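Long-range contacts in alpha-fucosidase (Bifidobacterium bifidum, PDB 2EAC), which probably releases alpha-1,2-linked L-fucose from glycans by hydrolysis, this chain carrying the family 95 catalytic domain of a longer membrane protein: residues T413-D418 and D759-F764; N422-M427 and Q765-F770; P566-L571 and K651-E656. All coordinates share one frame; numbering follows the deposited sequence.

How the interactions relate
All three contacts lie in the family 95 catalytic domain and relate to one bound iminosugar, DFU: interactions 1 and 2 line its pocket, while interaction 3 lies behind it and reaches the ligand weakly, through Glu-567. Interactions 1 and 2 are direct neighbours, their centres about 10 Å apart; their later segments are consecutive in sequence, and Asp-759 N lies 2.8 Å from Asn-769 OD1, a probable hydrogen bond. Interaction 3 stands farther out, its centre about 22 Å from that of interaction 2 and about 26 Å from that of interaction 1. It still joins interaction 2 through Asn-422 ND2, 2.9 Å from Glu-567 OE1, probably also a hydrogen bond. Interactions 1 and 3 do not touch.

Interaction 1 (T413-D418 and D759-F764); sequences TPWGSD and DYHAPF. With DFU ((2S,3R,4S,5R)-2-methylpiperidine-3,4,5-triol), chain E.
Trp-415 and His-761 meet in the wall of the sugar pocket of the family 95 catalytic domain, where two loops converge on the iminosugar DFU. The indole presents an edge to the imidazole: Trp-415 CH2 sits over the centre of the His-761 ring, in an edge-to-face pair with planes at 56° and centroids 4.8 Å apart. A broad face of the indole is given to the ligand, and Trp-415 CD2 comes within 3.4 Å of DFU C6, the methyl carbon. The histidine uses its edge instead, with NE2 2.7 Å from DFU O3 in a hydrogen bond lying in the ring plane. Its CG is anti to the backbone N (chi1 179°), which turns the ring face to the indole edge and NE2 to the ligand. Across the ring, His-761 ND1 donates to Ala-762 O at 2.9 Å, a bent bond that reaches the oxygen from above the carbonyl plane. With both nitrogens engaged, the imidazole is restrained in rotation. The peptide bonds before Ala-762 and before Pro-763 are both cis, folding the chain sharply just after the histidine. Behind the aromatic pair the two proline rings run antiparallel, Pro-414 CG lying 3.7 Å from Pro-763 CG, and Pro-763 CD also touches Trp-415 CZ3 at 4.1 Å. Trp-723 meets the His-761 ring too. An aromatic platform under the apolar patch of a sugar, flanked by a polar ring gripping a hydroxyl, is characteristic of carbohydrate-binding pockets.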
loop_
_atom_site.group_PDB
_atom_site.type_symbol
_atom_site.label_atom_id
_atom_site.label_comp_id
_atom_site.label_asym_id
_atom_site.label_seq_id
_atom_site.Cartn_x
_atom_site.Cartn_y
_atom_site.Cartn_z
ATOM N N THR A 413 4.897 17.644 -7.347
ATOM C CA THR A 413 4.974 16.306 -6.700
ATOM C C THR A 413 4.494 15.244 -7.691
ATOM O O THR A 413 3.419 15.404 -8.273
ATOM C CB THR A 413 4.103 16.280 -5.417
ATOM O OG1 THR A 413 4.588 17.278 -4.521
ATOM C CG2 THR A 413 4.112 14.938 -4.711
ATOM N N PRO A 414 5.287 14.160 -7.898
ATOM C CA PRO A 414 4.916 13.188 -8.960
ATOM C C PRO A 414 3.601 12.500 -8.627
ATOM O O PRO A 414 3.455 11.964 -7.521
ATOM C CB PRO A 414 6.089 12.177 -8.972
ATOM C CG PRO A 414 6.796 12.358 -7.648
ATOM C CD PRO A 414 6.554 13.792 -7.216
ATOM N N TRP A 415 2.658 12.544 -9.565
ATOM C CA TRP A 415 1.308 11.964 -9.397
ATOM C C TRP A 415 0.630 12.422 -8.090
ATOM O O TRP A 415 -0.240 11.719 -7.539
ATOM C CB TRP A 415 1.338 10.429 -9.465
ATOM C CG TRP A 415 2.045 9.842 -10.697
ATOM C CD1 TRP A 415 1.554 9.750 -11.974
ATOM C CD2 TRP A 415 3.338 9.224 -10.722
ATOM N NE1 TRP A 415 2.476 9.124 -12.792
ATOM C CE2 TRP A 415 3.576 8.793 -12.044
ATOM C CE3 TRP A 415 4.321 8.993 -9.750
ATOM C CZ2 TRP A 415 4.767 8.170 -12.419
ATOM C CZ3 TRP A 415 5.491 8.367 -10.123
ATOM C CH2 TRP A 415 5.709 7.971 -11.435
ATOM N N GLY A 416 1.019 13.606 -7.617
ATOM C CA GLY A 416 0.391 14.235 -6.469
ATOM C C GLY A 416 0.659 13.533 -5.152
ATOM O O GLY A 416 0.099 13.926 -4.150
ATOM N N SER A 417 1.556 12.536 -5.149
ATOM C CA SER A 417 1.773 11.602 -4.013
ATOM C C SER A 417 0.407 11.174 -3.427
ATOM O O SER A 417 0.206 11.132 -2.213
ATOM C CB SER A 417 2.694 12.207 -2.964
ATOM O OG SER A 417 2.937 11.285 -1.922
ATOM N N ASP A 418 -0.498 10.830 -4.338
ATOM C CA ASP A 418 -1.935 10.666 -4.069
ATOM C C ASP A 418 -2.313 9.221 -3.693
ATOM O O ASP A 418 -1.438 8.420 -3.312
ATOM C CB ASP A 418 -2.756 11.222 -5.263
ATOM C CG ASP A 418 -2.689 10.353 -6.532
ATOM O OD1 ASP A 418 -1.994 9.314 -6.539
ATOM O OD2 ASP A 418 -3.365 10.694 -7.551
ATOM N N ASP A 759 12.014 2.230 -2.350
ATOM C CA ASP A 759 11.685 1.729 -3.679
ATOM C C ASP A 759 11.561 2.896 -4.671
ATOM O O ASP A 759 11.112 3.969 -4.306
ATOM C CB ASP A 759 10.357 0.951 -3.635
ATOM C CG ASP A 759 9.877 0.573 -4.996
ATOM O OD1 ASP A 759 10.411 -0.426 -5.517
ATOM O OD2 ASP A 759 8.991 1.281 -5.555
ATOM N N TYR A 760 11.959 2.683 -5.924
ATOM C CA TYR A 760 11.790 3.706 -6.923
ATOM C C TYR A 760 11.192 3.271 -8.247
ATOM O O TYR A 760 11.322 2.121 -8.711
ATOM C CB TYR A 760 13.069 4.523 -7.115
ATOM C CG TYR A 760 14.245 3.873 -7.857
ATOM C CD1 TYR A 760 14.313 3.864 -9.252
ATOM C CD2 TYR A 760 15.355 3.384 -7.143
ATOM C CE1 TYR A 760 15.423 3.333 -9.926
ATOM C CE2 TYR A 760 16.482 2.871 -7.801
ATOM C CZ TYR A 760 16.499 2.829 -9.190
ATOM O OH TYR A 760 17.604 2.317 -9.831
ATOM N N HIS A 761 10.512 4.210 -8.860
ATOM C CA HIS A 761 9.835 3.980 -10.108
ATOM C C HIS A 761 10.760 4.165 -11.357
ATOM O O HIS A 761 10.680 3.332 -12.248
ATOM C CB HIS A 761 8.564 4.852 -10.103
ATOM C CG HIS A 761 7.734 4.764 -11.337
ATOM N ND1 HIS A 761 8.132 5.315 -12.538
ATOM C CD2 HIS A 761 6.492 4.264 -11.539
ATOM C CE1 HIS A 761 7.182 5.122 -13.437
ATOM N NE2 HIS A 761 6.172 4.495 -12.855
ATOM N N ALA A 762 11.638 5.182 -11.474
ATOM C CA ALA A 762 11.825 6.345 -10.611
ATOM C C ALA A 762 10.729 7.406 -10.840
ATOM O O ALA A 762 10.042 7.400 -11.882
ATOM C CB ALA A 762 13.241 6.973 -10.875
ATOM N N PRO A 763 10.543 8.324 -9.876
ATOM C CA PRO A 763 11.230 8.547 -8.596
ATOM C C PRO A 763 10.764 7.596 -7.462
ATOM O O PRO A 763 10.103 6.585 -7.723
ATOM C CB PRO A 763 10.848 9.996 -8.267
ATOM C CG PRO A 763 9.446 10.137 -8.822
ATOM C CD PRO A 763 9.481 9.324 -10.115
ATOM N N PHE A 764 11.143 7.916 -6.221
ATOM C CA PHE A 764 10.675 7.212 -5.017
ATOM C C PHE A 764 9.181 7.020 -5.077
ATOM O O PHE A 764 8.439 7.994 -5.222
ATOM C CB PHE A 764 11.028 8.030 -3.760
ATOM C CG PHE A 764 10.215 7.657 -2.515
ATOM C CD1 PHE A 764 10.031 6.320 -2.127
ATOM C CD2 PHE A 764 9.678 8.667 -1.693
ATOM C CE1 PHE A 764 9.292 5.989 -0.946
ATOM C CE2 PHE A 764 8.919 8.343 -0.506
ATOM C CZ PHE A 764 8.752 6.992 -0.135
HETATM C C1 DFU E . 0.141 4.763 -12.863
HETATM C C2 DFU E . 1.287 3.822 -13.229
HETATM C C3 DFU E . 2.643 4.499 -12.990
HETATM C C4 DFU E . 2.763 4.990 -11.545
HETATM C C5 DFU E . 1.596 5.933 -11.197
HETATM C C6 DFU E . 1.655 6.388 -9.737
HETATM O O4 DFU E . 2.715 3.859 -10.646
HETATM O O3 DFU E . 3.695 3.573 -13.285
HETATM O O2 DFU E . 1.132 3.355 -14.586
HETATM N N5 DFU E . 0.350 5.260 -11.505
#

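Interaction 2 (N422-M427 and Q765-F770); sequences NVNLQM and QIDGNF. With DFU ((2S,3R,4S,5R)-2-methylpiperidine-3,4,5-triol), chain E.
A single amide nitrogen serves both protein and ligand here: Asn-424 ND2 donates to Asp-767 OD2 at 2.7 Å and to DFU O4 at 2.9 Å. The bond to the aspartate is nearly straight (162°) and leaves almost in the amide plane, meeting OD2 on its anti side. The two side chains run alongside one another in the same direction, their flat groups turned 32° from each other. A chi1 of 40° folds the Asp-767 carboxylate over its own main chain, which brings OD2 to the amide while OD1 takes a weak hydrogen bond from Gly-768 N. Asp-759 OD2 lies close to that same OD1. Farther along, the thioether of Met-427 lies against the backbone of Asp-767: SD is 3.2 Å from Asp-767 O and 3.8 Å from Asp-767 CB. Met-427 O in turn approaches Phe-770 CB at 3.5 Å. Trp-723 packs on both Met-427 and Asp-767, and the contact is wholly buried. The carboxylate therefore acts from the second shell: the short, near-straight bond probably fixes the amide's rotation, leaving ND2 placed to donate to O4 of the fucose mimic as well.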
loop_
_atom_site.group_PDB
_atom_site.type_symbol
_atom_site.label_atom_id
_atom_site.label_comp_id
_atom_site.label_asym_id
_atom_site.label_seq_id
_atom_site.Cartn_x
_atom_site.Cartn_y
_atom_site.Cartn_z
ATOM N N ASN A 422 -5.300 2.083 -9.233
ATOM C CA ASN A 422 -5.232 1.105 -10.322
ATOM C C ASN A 422 -4.045 0.157 -10.198
ATOM O O ASN A 422 -3.622 -0.433 -11.211
ATOM C CB ASN A 422 -5.338 1.727 -11.741
ATOM C CG ASN A 422 -4.088 2.492 -12.155
ATOM O OD1 ASN A 422 -3.285 2.887 -11.305
ATOM N ND2 ASN A 422 -3.927 2.717 -13.473
ATOM N N VAL A 423 -3.491 0.077 -8.979
ATOM C CA VAL A 423 -2.498 -0.941 -8.519
ATOM C C VAL A 423 -1.755 -0.451 -7.266
ATOM O O VAL A 423 -1.372 -1.257 -6.421
ATOM C CB VAL A 423 -1.418 -1.389 -9.586
ATOM C CG1 VAL A 423 -0.531 -0.211 -10.057
ATOM C CG2 VAL A 423 -0.526 -2.577 -9.040
ATOM N N ASN A 424 -1.518 0.862 -7.157
ATOM C CA ASN A 424 -0.528 1.299 -6.193
ATOM C C ASN A 424 -1.010 1.252 -4.747
ATOM O O ASN A 424 -0.260 0.784 -3.856
ATOM C CB ASN A 424 0.035 2.688 -6.534
ATOM C CG ASN A 424 0.384 2.817 -7.991
ATOM O OD1 ASN A 424 -0.480 3.069 -8.812
ATOM N ND2 ASN A 424 1.645 2.611 -8.317
ATOM N N LEU A 425 -2.206 1.783 -4.511
ATOM C CA LEU A 425 -2.814 1.772 -3.166
ATOM C C LEU A 425 -3.078 0.345 -2.742
ATOM O O LEU A 425 -2.941 0.020 -1.574
ATOM C CB LEU A 425 -4.130 2.566 -3.117
ATOM C CG LEU A 425 -4.782 2.791 -1.724
ATOM C CD1 LEU A 425 -3.787 3.498 -0.708
ATOM C CD2 LEU A 425 -6.078 3.589 -1.860
ATOM N N GLN A 426 -3.441 -0.510 -3.685
ATOM C CA GLN A 426 -3.643 -1.936 -3.397
ATOM C C GLN A 426 -2.341 -2.544 -2.928
ATOM O O GLN A 426 -2.326 -3.272 -1.918
ATOM C CB GLN A 426 -4.122 -2.656 -4.647
ATOM C CG GLN A 426 -5.589 -2.296 -5.018
ATOM C CD GLN A 426 -5.768 -1.068 -5.910
ATOM O OE1 GLN A 426 -4.802 -0.380 -6.284
ATOM N NE2 GLN A 426 -7.047 -0.764 -6.234
ATOM N N MET A 427 -1.253 -2.241 -3.654
ATOM C CA MET A 427 0.071 -2.790 -3.312
ATOM C C MET A 427 0.520 -2.348 -1.936
ATOM O O MET A 427 1.121 -3.137 -1.194
ATOM C CB MET A 427 1.133 -2.415 -4.359
ATOM C CG MET A 427 2.490 -3.029 -4.077
ATOM S SD MET A 427 3.721 -2.802 -5.404
ATOM C CE MET A 427 2.743 -3.274 -6.831
ATOM N N GLN A 765 8.771 5.753 -4.983
ATOM C CA GLN A 765 7.387 5.351 -4.858
ATOM C C GLN A 765 7.391 4.229 -3.852
ATOM O O GLN A 765 8.130 3.260 -4.014
ATOM C CB GLN A 765 6.859 4.817 -6.197
ATOM C CG GLN A 765 6.656 5.920 -7.258
ATOM C CD GLN A 765 5.498 6.830 -6.897
ATOM O OE1 GLN A 765 5.681 7.943 -6.349
ATOM N NE2 GLN A 765 4.296 6.352 -7.163
ATOM N N ILE A 766 6.591 4.357 -2.803
ATOM C CA ILE A 766 6.631 3.376 -1.706
ATOM C C ILE A 766 5.958 2.043 -2.053
ATOM O O ILE A 766 6.211 1.020 -1.410
ATOM C CB ILE A 766 6.035 3.990 -0.427
ATOM C CG1 ILE A 766 6.644 3.355 0.863
ATOM C CG2 ILE A 766 4.485 4.031 -0.496
ATOM C CD1 ILE A 766 6.249 4.064 2.154
ATOM N N ASP A 767 5.063 2.052 -3.048
ATOM C CA ASP A 767 4.367 0.824 -3.430
ATOM C C ASP A 767 5.305 -0.393 -3.445
ATOM O O ASP A 767 4.978 -1.420 -2.851
ATOM C CB ASP A 767 3.630 0.957 -4.781
ATOM C CG ASP A 767 4.428 1.742 -5.844
ATOM O OD1 ASP A 767 5.695 1.681 -5.873
ATOM O OD2 ASP A 767 3.745 2.417 -6.662
ATOM N N GLY A 768 6.462 -0.284 -4.124
ATOM C CA GLY A 768 7.339 -1.449 -4.353
ATOM C C GLY A 768 8.002 -1.964 -3.086
ATOM O O GLY A 768 8.403 -3.166 -2.998
ATOM N N ASN A 769 8.137 -1.076 -2.094
ATOM C CA ASN A 769 8.592 -1.522 -0.769
ATOM C C ASN A 769 7.576 -2.459 -0.133
ATOM O O ASN A 769 7.939 -3.462 0.455
ATOM C CB ASN A 769 8.791 -0.347 0.186
ATOM C CG ASN A 769 10.086 0.404 -0.096
ATOM O OD1 ASN A 769 10.043 1.568 -0.532
ATOM N ND2 ASN A 769 11.252 -0.267 0.119
ATOM N N PHE A 770 6.297 -2.133 -0.263
ATOM C CA PHE A 770 5.262 -2.970 0.373
ATOM C C PHE A 770 5.036 -4.241 -0.502
ATOM O O PHE A 770 4.724 -5.326 0.009
ATOM C CB PHE A 770 3.981 -2.163 0.487
ATOM C CG PHE A 770 4.071 -0.956 1.440
ATOM C CD1 PHE A 770 4.567 -1.090 2.735
ATOM C CD2 PHE A 770 3.600 0.279 1.048
ATOM C CE1 PHE A 770 4.600 0.009 3.626
ATOM C CE2 PHE A 770 3.616 1.377 1.928
ATOM C CZ PHE A 770 4.109 1.237 3.213
HETATM C C1 DFU E . 0.141 4.763 -12.863
HETATM C C2 DFU E . 1.287 3.822 -13.229
HETATM C C3 DFU E . 2.643 4.499 -12.990
HETATM C C4 DFU E . 2.763 4.990 -11.545
HETATM C C5 DFU E . 1.596 5.933 -11.197
HETATM C C6 DFU E . 1.655 6.388 -9.737
HETATM O O4 DFU E . 2.715 3.859 -10.646
HETATM O O3 DFU E . 3.695 3.573 -13.285
HETATM O O2 DFU E . 1.132 3.355 -14.586
HETATM N N5 DFU E . 0.350 5.260 -11.505
#

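Interaction 3 (P566-L571 and K651-E656); sequences PEQGPL and KEWYFE. With DFU ((2S,3R,4S,5R)-2-methylpiperidine-3,4,5-triol), chain E.
Pro-570 and Trp-653 make the close half of this contact, in which a corner of the chain after strand 558-565 rests on an aromatic loop. Pro-570 CD forms an off-centre CH-pi contact with the five-membered ring of Trp-653, 4.2 Å from its centroid and 29° off the ring normal. Glu-652 CG packs against the indole from the other side, so the ring is held between them. Next to the proline, Gly-569 has no side chain, and its CA settles 3.6 Å from Trp-653 CZ2. Pro-570 CG then reaches the edge of the Phe-655 ring, 3.7 Å from CZ; a chi1 of 55° points that ring across to the proline. The loop is braced by a type I turn from Trp-653 to Glu-656, and Glu-656 OE1 accepts a hydrogen bond from Glu-652 N, met from above the carboxylate plane. At the rim of this packed part, in the indole plane, a water accepts from Trp-653 NE1 at 3.0 Å and donates to the carbonyl oxygens of Gln-568 and Pro-570.

The other end is looser: a second water donates to Pro-566 O at 2.7 Å and to Glu-652 OE2 at 2.6 Å. Ser-565 OG is also hydrogen-bonded to Glu-652 OE2, while Arg-710 forms a salt bridge with OE1. Glu-567 CB is directed away from 651-656, and its OE2 accepts a weak hydrogen bond from DFU O2 at 3.4 Å. The chemistry thus divides: proline and aromatic carbon supply the direct fit, while two waters relay hydrogen bonds between the segments.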
loop_
_atom_site.group_PDB
_atom_site.type_symbol
_atom_site.label_atom_id
_atom_site.label_comp_id
_atom_site.label_asym_id
_atom_site.label_seq_id
_atom_site.Cartn_x
_atom_site.Cartn_y
_atom_site.Cartn_z
ATOM N N PRO A 566 -5.418 -0.980 -17.723
ATOM C CA PRO A 566 -4.276 -0.171 -17.308
ATOM C C PRO A 566 -2.926 -0.806 -17.717
ATOM O O PRO A 566 -2.763 -2.025 -17.575
ATOM C CB PRO A 566 -4.415 -0.119 -15.785
ATOM C CG PRO A 566 -5.875 -0.364 -15.522
ATOM C CD PRO A 566 -6.284 -1.354 -16.590
ATOM N N GLU A 567 -2.007 -0.038 -18.307
ATOM C CA GLU A 567 -2.272 1.238 -18.963
ATOM C C GLU A 567 -1.712 1.119 -20.391
ATOM O O GLU A 567 -0.742 1.768 -20.750
ATOM C CB GLU A 567 -1.644 2.413 -18.195
ATOM C CG GLU A 567 -2.447 2.845 -16.933
ATOM C CD GLU A 567 -1.933 4.129 -16.268
ATOM O OE1 GLU A 567 -2.485 4.497 -15.183
ATOM O OE2 GLU A 567 -0.965 4.750 -16.803
ATOM N N GLN A 568 -2.334 0.267 -21.196
ATOM C CA GLN A 568 -1.884 0.026 -22.573
ATOM C C GLN A 568 -3.051 -0.457 -23.445
ATOM O O GLN A 568 -4.161 -0.727 -22.956
ATOM C CB GLN A 568 -0.731 -0.995 -22.627
ATOM C CG GLN A 568 -1.179 -2.432 -22.331
ATOM C CD GLN A 568 -0.175 -3.545 -22.693
ATOM O OE1 GLN A 568 -0.413 -4.715 -22.374
ATOM N NE2 GLN A 568 0.920 -3.198 -23.350
ATOM N N GLY A 569 -2.791 -0.572 -24.742
ATOM C CA GLY A 569 -3.775 -1.113 -25.640
ATOM C C GLY A 569 -4.850 -0.116 -26.022
ATOM O O GLY A 569 -4.717 1.082 -25.770
ATOM N N PRO A 570 -5.923 -0.614 -26.649
ATOM C CA PRO A 570 -7.056 0.176 -27.160
ATOM C C PRO A 570 -7.937 0.807 -26.094
ATOM O O PRO A 570 -8.182 0.215 -25.022
ATOM C CB PRO A 570 -7.871 -0.831 -27.983
ATOM C CG PRO A 570 -7.080 -2.073 -28.024
ATOM C CD PRO A 570 -6.057 -2.045 -26.936
ATOM N N LEU A 571 -8.429 2.006 -26.406
ATOM C CA LEU A 571 -9.347 2.713 -25.529
ATOM C C LEU A 571 -10.745 2.231 -25.819
ATOM O O LEU A 571 -11.163 2.206 -26.993
ATOM C CB LEU A 571 -9.319 4.241 -25.758
ATOM C CG LEU A 571 -8.122 5.156 -25.509
ATOM C CD1 LEU A 571 -8.561 6.624 -25.682
ATOM C CD2 LEU A 571 -7.559 4.954 -24.148
ATOM N N LYS A 651 -5.453 -14.062 -22.347
ATOM C CA LYS A 651 -5.766 -12.893 -23.171
ATOM C C LYS A 651 -5.987 -11.701 -22.237
ATOM O O LYS A 651 -6.646 -11.851 -21.201
ATOM C CB LYS A 651 -7.028 -13.089 -23.996
ATOM C CG LYS A 651 -7.038 -14.286 -24.968
ATOM C CD LYS A 651 -8.276 -14.191 -25.816
ATOM C CE LYS A 651 -8.406 -15.365 -26.778
ATOM N NZ LYS A 651 -9.614 -15.209 -27.624
ATOM N N GLU A 652 -5.497 -10.525 -22.644
ATOM C CA GLU A 652 -5.721 -9.276 -21.931
ATOM C C GLU A 652 -7.002 -8.589 -22.421
ATOM O O GLU A 652 -7.649 -7.856 -21.663
ATOM C CB GLU A 652 -4.505 -8.336 -22.064
ATOM C CG GLU A 652 -4.648 -7.025 -21.279
ATOM C CD GLU A 652 -3.333 -6.312 -21.036
ATOM O OE1 GLU A 652 -2.284 -6.828 -21.477
ATOM O OE2 GLU A 652 -3.340 -5.243 -20.358
ATOM N N TRP A 653 -7.366 -8.850 -23.692
ATOM C CA TRP A 653 -8.629 -8.383 -24.292
ATOM C C TRP A 653 -9.352 -9.571 -24.927
ATOM O O TRP A 653 -8.689 -10.475 -25.451
ATOM C CB TRP A 653 -8.322 -7.342 -25.367
ATOM C CG TRP A 653 -7.591 -6.139 -24.831
ATOM C CD1 TRP A 653 -8.154 -5.033 -24.260
ATOM C CD2 TRP A 653 -6.175 -5.940 -24.779
ATOM N NE1 TRP A 653 -7.177 -4.143 -23.885
ATOM C CE2 TRP A 653 -5.954 -4.678 -24.187
ATOM C CE3 TRP A 653 -5.067 -6.695 -25.202
ATOM C CZ2 TRP A 653 -4.669 -4.160 -23.973
ATOM C CZ3 TRP A 653 -3.801 -6.184 -25.002
ATOM C CH2 TRP A 653 -3.607 -4.921 -24.390
ATOM N N TYR A 654 -10.688 -9.594 -24.933
ATOM C CA TYR A 654 -11.355 -10.781 -25.499
ATOM C C TYR A 654 -11.246 -10.934 -27.013
ATOM O O TYR A 654 -11.428 -12.044 -27.527
ATOM C CB TYR A 654 -12.790 -10.982 -24.985
ATOM C CG TYR A 654 -12.787 -11.085 -23.484
ATOM C CD1 TYR A 654 -12.288 -12.220 -22.864
ATOM C CD2 TYR A 654 -13.220 -10.012 -22.672
ATOM C CE1 TYR A 654 -12.224 -12.311 -21.485
ATOM C CE2 TYR A 654 -13.169 -10.104 -21.265
ATOM C CZ TYR A 654 -12.643 -11.246 -20.692
ATOM O OH TYR A 654 -12.561 -11.391 -19.345
ATOM N N PHE A 655 -10.933 -9.847 -27.726
ATOM C CA PHE A 655 -10.677 -9.965 -29.171
ATOM C C PHE A 655 -9.258 -10.396 -29.495
ATOM O O PHE A 655 -8.886 -10.474 -30.666
ATOM C CB PHE A 655 -11.045 -8.701 -29.956
ATOM C CG PHE A 655 -10.389 -7.442 -29.477
ATOM C CD1 PHE A 655 -9.055 -7.399 -29.129
ATOM C CD2 PHE A 655 -11.111 -6.264 -29.450
ATOM C CE1 PHE A 655 -8.451 -6.207 -28.724
ATOM C CE2 PHE A 655 -10.508 -5.063 -29.051
ATOM C CZ PHE A 655 -9.181 -5.043 -28.672
ATOM N N GLU A 656 -8.472 -10.692 -28.459
ATOM C CA GLU A 656 -7.052 -11.014 -28.624
ATOM C C GLU A 656 -6.880 -12.323 -29.392
ATOM O O GLU A 656 -7.666 -13.256 -29.205
ATOM C CB GLU A 656 -6.339 -11.089 -27.266
ATOM C CG GLU A 656 -4.810 -11.117 -27.370
ATOM C CD GLU A 656 -4.101 -10.894 -26.033
ATOM O OE1 GLU A 656 -4.560 -10.053 -25.251
ATOM O OE2 GLU A 656 -3.049 -11.517 -25.786
HETATM C C1 DFU E . 0.141 4.763 -12.863
HETATM C C2 DFU E . 1.287 3.822 -13.229
HETATM C C3 DFU E . 2.643 4.499 -12.990
HETATM C C4 DFU E . 2.763 4.990 -11.545
HETATM C C5 DFU E . 1.596 5.933 -11.197
HETATM C C6 DFU E . 1.655 6.388 -9.737
HETATM O O4 DFU E . 2.715 3.859 -10.646
HETATM O O3 DFU E . 3.695 3.573 -13.285
HETATM O O2 DFU E . 1.132 3.355 -14.586
HETATM N N5 DFU E . 0.350 5.260 -11.505
HETATM O O HOH W 1 -1.873 -4.491 -18.299
HETATM O O HOH W 2 -6.787 -1.208 -23.182
#